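Long-range contact in magnesium and cobalt efflux protein CorC (Neisseria meningitidis, PDB 2PLI), which probably takes part in the transport of magnesium and cobalt ions, the chain here being its C-terminal transporter-associated domain: residues His23-Glu29 and Ala44-Leu50. Coordinates in Å, arbitrary orientation, origin at the centre of the assembly. Residue numbers count along the deposited sequence, not the author numbering.
Sequences HAATEIE and ADTIGGL. With ZN (zinc ion), chain E; ZN (zinc ion), chain U.
In the CorC transporter-associated domain, a single antiparallel bridge joins the starts of helices 28-35 and 47-55 beside intersubunit zinc sites. After a type I turn, His23-Thr26, secured by Thr26 OG1 to His23 O (2.8 Å), the non-hydrogen-bonded pair Glu27 and Thr46 (CA-CA 4.2 Å) is flanked by Ile47 N to Thr26 O and Ile28 N to Asp45 O, both 2.9 Å. Gly48 N donates to Ala24 O (2.9 Å); a CB on Gly48 would clash with Ala24 CB. Thr46, chi1 p, N-caps its helix, OG1 accepting from Gly49 N (3.1 Å). Ile28 (m,t), long and apolar, reaches Ala44 CB and Leu50 CB with CD1, 4.1 Å each. Asp45 OD1 binds one zinc at 2.2 Å, with His23 of the second subunit and a water; Glu27 OE2 binds another at 2.0 Å, while OE1 salt-bridges Arg21 of the second subunit. Main-chain hydrogen bonds thus hold the two helix starts together within the chain, while acidic side chains beside them join it to its neighbours.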
loop_
_atom_site.group_PDB
_atom_site.type_symbol
_atom_site.label_atom_id
_atom_site.label_comp_id
_atom_site.label_asym_id
_atom_site.label_seq_id
_atom_site.Cartn_x
_atom_site.Cartn_y
_atom_site.Cartn_z
ATOM N N HIS A 23 -0.466 4.998 -10.680
ATOM C CA HIS A 23 -1.885 5.004 -11.002
ATOM C C HIS A 23 -2.438 6.332 -10.543
ATOM O O HIS A 23 -2.268 6.726 -9.404
ATOM C CB HIS A 23 -2.635 3.884 -10.284
ATOM C CG HIS A 23 -2.328 2.517 -10.792
ATOM N ND1 HIS A 23 -3.128 1.428 -10.512
ATOM C CD2 HIS A 23 -1.294 2.046 -11.527
ATOM C CE1 HIS A 23 -2.604 0.351 -11.067
ATOM N NE2 HIS A 23 -1.500 0.700 -11.691
ATOM N N ALA A 24 -3.157 7.007 -11.427
ATOM C CA ALA A 24 -3.721 8.298 -11.061
ATOM C C ALA A 24 -4.684 8.290 -9.875
ATOM O O ALA A 24 -4.879 9.334 -9.229
ATOM C CB ALA A 24 -4.401 8.937 -12.274
ATOM N N ALA A 25 -5.322 7.153 -9.666
ATOM C CA ALA A 25 -6.298 7.008 -8.598
ATOM C C ALA A 25 -5.671 6.817 -7.205
ATOM O O ALA A 25 -6.398 6.839 -6.187
ATOM C CB ALA A 25 -7.224 5.880 -8.954
ATOM N N THR A 26 -4.333 6.781 -7.144
ATOM C CA THR A 26 -3.599 6.641 -5.870
ATOM C C THR A 26 -3.944 7.840 -4.954
ATOM O O THR A 26 -3.923 8.987 -5.378
ATOM C CB THR A 26 -2.102 6.579 -6.075
ATOM O OG1 THR A 26 -1.770 5.505 -6.957
ATOM C CG2 THR A 26 -1.406 6.393 -4.724
ATOM N N GLU A 27 -4.309 7.543 -3.719
ATOM C CA GLU A 27 -4.720 8.578 -2.791
ATOM C C GLU A 27 -3.531 9.410 -2.378
ATOM O O GLU A 27 -2.409 8.901 -2.146
ATOM C CB GLU A 27 -5.440 7.924 -1.600
ATOM C CG GLU A 27 -6.759 7.311 -2.050
ATOM C CD GLU A 27 -7.355 6.293 -1.092
ATOM O OE1 GLU A 27 -7.537 6.581 0.100
ATOM O OE2 GLU A 27 -7.703 5.130 -1.479
ATOM N N ILE A 28 -3.853 10.719 -2.283
ATOM C CA ILE A 28 -2.769 11.654 -1.952
ATOM C C ILE A 28 -2.038 11.260 -0.676
ATOM O O ILE A 28 -0.822 11.362 -0.617
ATOM C CB ILE A 28 -3.319 13.112 -1.883
ATOM C CG1 ILE A 28 -3.765 13.580 -3.265
ATOM C CG2 ILE A 28 -2.240 14.043 -1.320
ATOM C CD1 ILE A 28 -4.435 14.997 -3.237
ATOM N N GLU A 29 -2.755 10.738 0.333
ATOM C CA GLU A 29 -2.086 10.331 1.567
ATOM C C GLU A 29 -1.108 9.190 1.368
ATOM O O GLU A 29 -0.085 9.128 2.021
ATOM C CB GLU A 29 -3.086 9.936 2.638
ATOM C CG GLU A 29 -4.051 11.032 2.988
ATOM C CD GLU A 29 -5.320 11.033 2.199
ATOM O OE1 GLU A 29 -5.410 10.488 1.088
ATOM O OE2 GLU A 29 -6.292 11.599 2.727
ATOM N N ALA A 44 -8.898 18.014 -4.137
ATOM C CA ALA A 44 -8.394 16.763 -4.730
ATOM C C ALA A 44 -8.104 15.736 -3.654
ATOM O O ALA A 44 -7.553 16.061 -2.613
ATOM C CB ALA A 44 -7.122 17.013 -5.536
ATOM N N ASP A 45 -8.415 14.489 -3.949
ATOM C CA ASP A 45 -8.097 13.381 -3.054
ATOM C C ASP A 45 -7.091 12.352 -3.583
ATOM O O ASP A 45 -6.570 11.506 -2.822
ATOM C CB ASP A 45 -9.350 12.632 -2.767
ATOM C CG ASP A 45 -9.160 11.708 -1.648
ATOM O OD1 ASP A 45 -8.469 12.127 -0.644
ATOM O OD2 ASP A 45 -9.624 10.551 -1.772
ATOM N N THR A 46 -6.846 12.429 -4.890
ATOM C CA THR A 46 -5.925 11.524 -5.574
ATOM C C THR A 46 -4.808 12.308 -6.272
ATOM O O THR A 46 -4.901 13.524 -6.530
ATOM C CB THR A 46 -6.624 10.671 -6.640
ATOM O OG1 THR A 46 -7.048 11.511 -7.740
ATOM C CG2 THR A 46 -7.827 9.891 -6.081
ATOM N N ILE A 47 -3.759 11.579 -6.651
ATOM C CA ILE A 47 -2.626 12.248 -7.288
ATOM C C ILE A 47 -3.040 12.775 -8.664
ATOM O O ILE A 47 -2.610 13.841 -9.061
ATOM C CB ILE A 47 -1.410 11.333 -7.322
ATOM C CG1 ILE A 47 -0.151 12.073 -7.794
ATOM C CG2 ILE A 47 -1.689 10.098 -8.170
ATOM C CD1 ILE A 47 0.213 13.336 -7.010
ATOM N N GLY A 48 -3.878 12.032 -9.390
ATOM C CA GLY A 48 -4.408 12.513 -10.675
ATOM C C GLY A 48 -5.176 13.818 -10.494
ATOM O O GLY A 48 -5.052 14.768 -11.281
ATOM N N GLY A 49 -6.017 13.866 -9.456
ATOM C CA GLY A 49 -6.731 15.086 -9.103
ATOM C C GLY A 49 -5.828 16.253 -8.800
ATOM O O GLY A 49 -6.117 17.398 -9.209
ATOM N N LEU A 50 -4.736 15.994 -8.090
ATOM C CA LEU A 50 -3.785 17.019 -7.771
ATOM C C LEU A 50 -3.056 17.545 -9.011
ATOM O O LEU A 50 -2.865 18.752 -9.170
ATOM C CB LEU A 50 -2.806 16.495 -6.731
ATOM C CG LEU A 50 -1.939 17.537 -6.063
ATOM C CD1 LEU A 50 -2.737 18.455 -5.136
ATOM C CD2 LEU A 50 -0.888 16.844 -5.254
HETATM ZN ZN ZN E . -8.447 10.544 0.949
HETATM ZN ZN ZN U . -8.343 3.745 -0.230
HETATM O O HOH W 1 -7.873 10.217 -10.108
HETATM O O HOH W 2 -8.186 8.605 1.755
#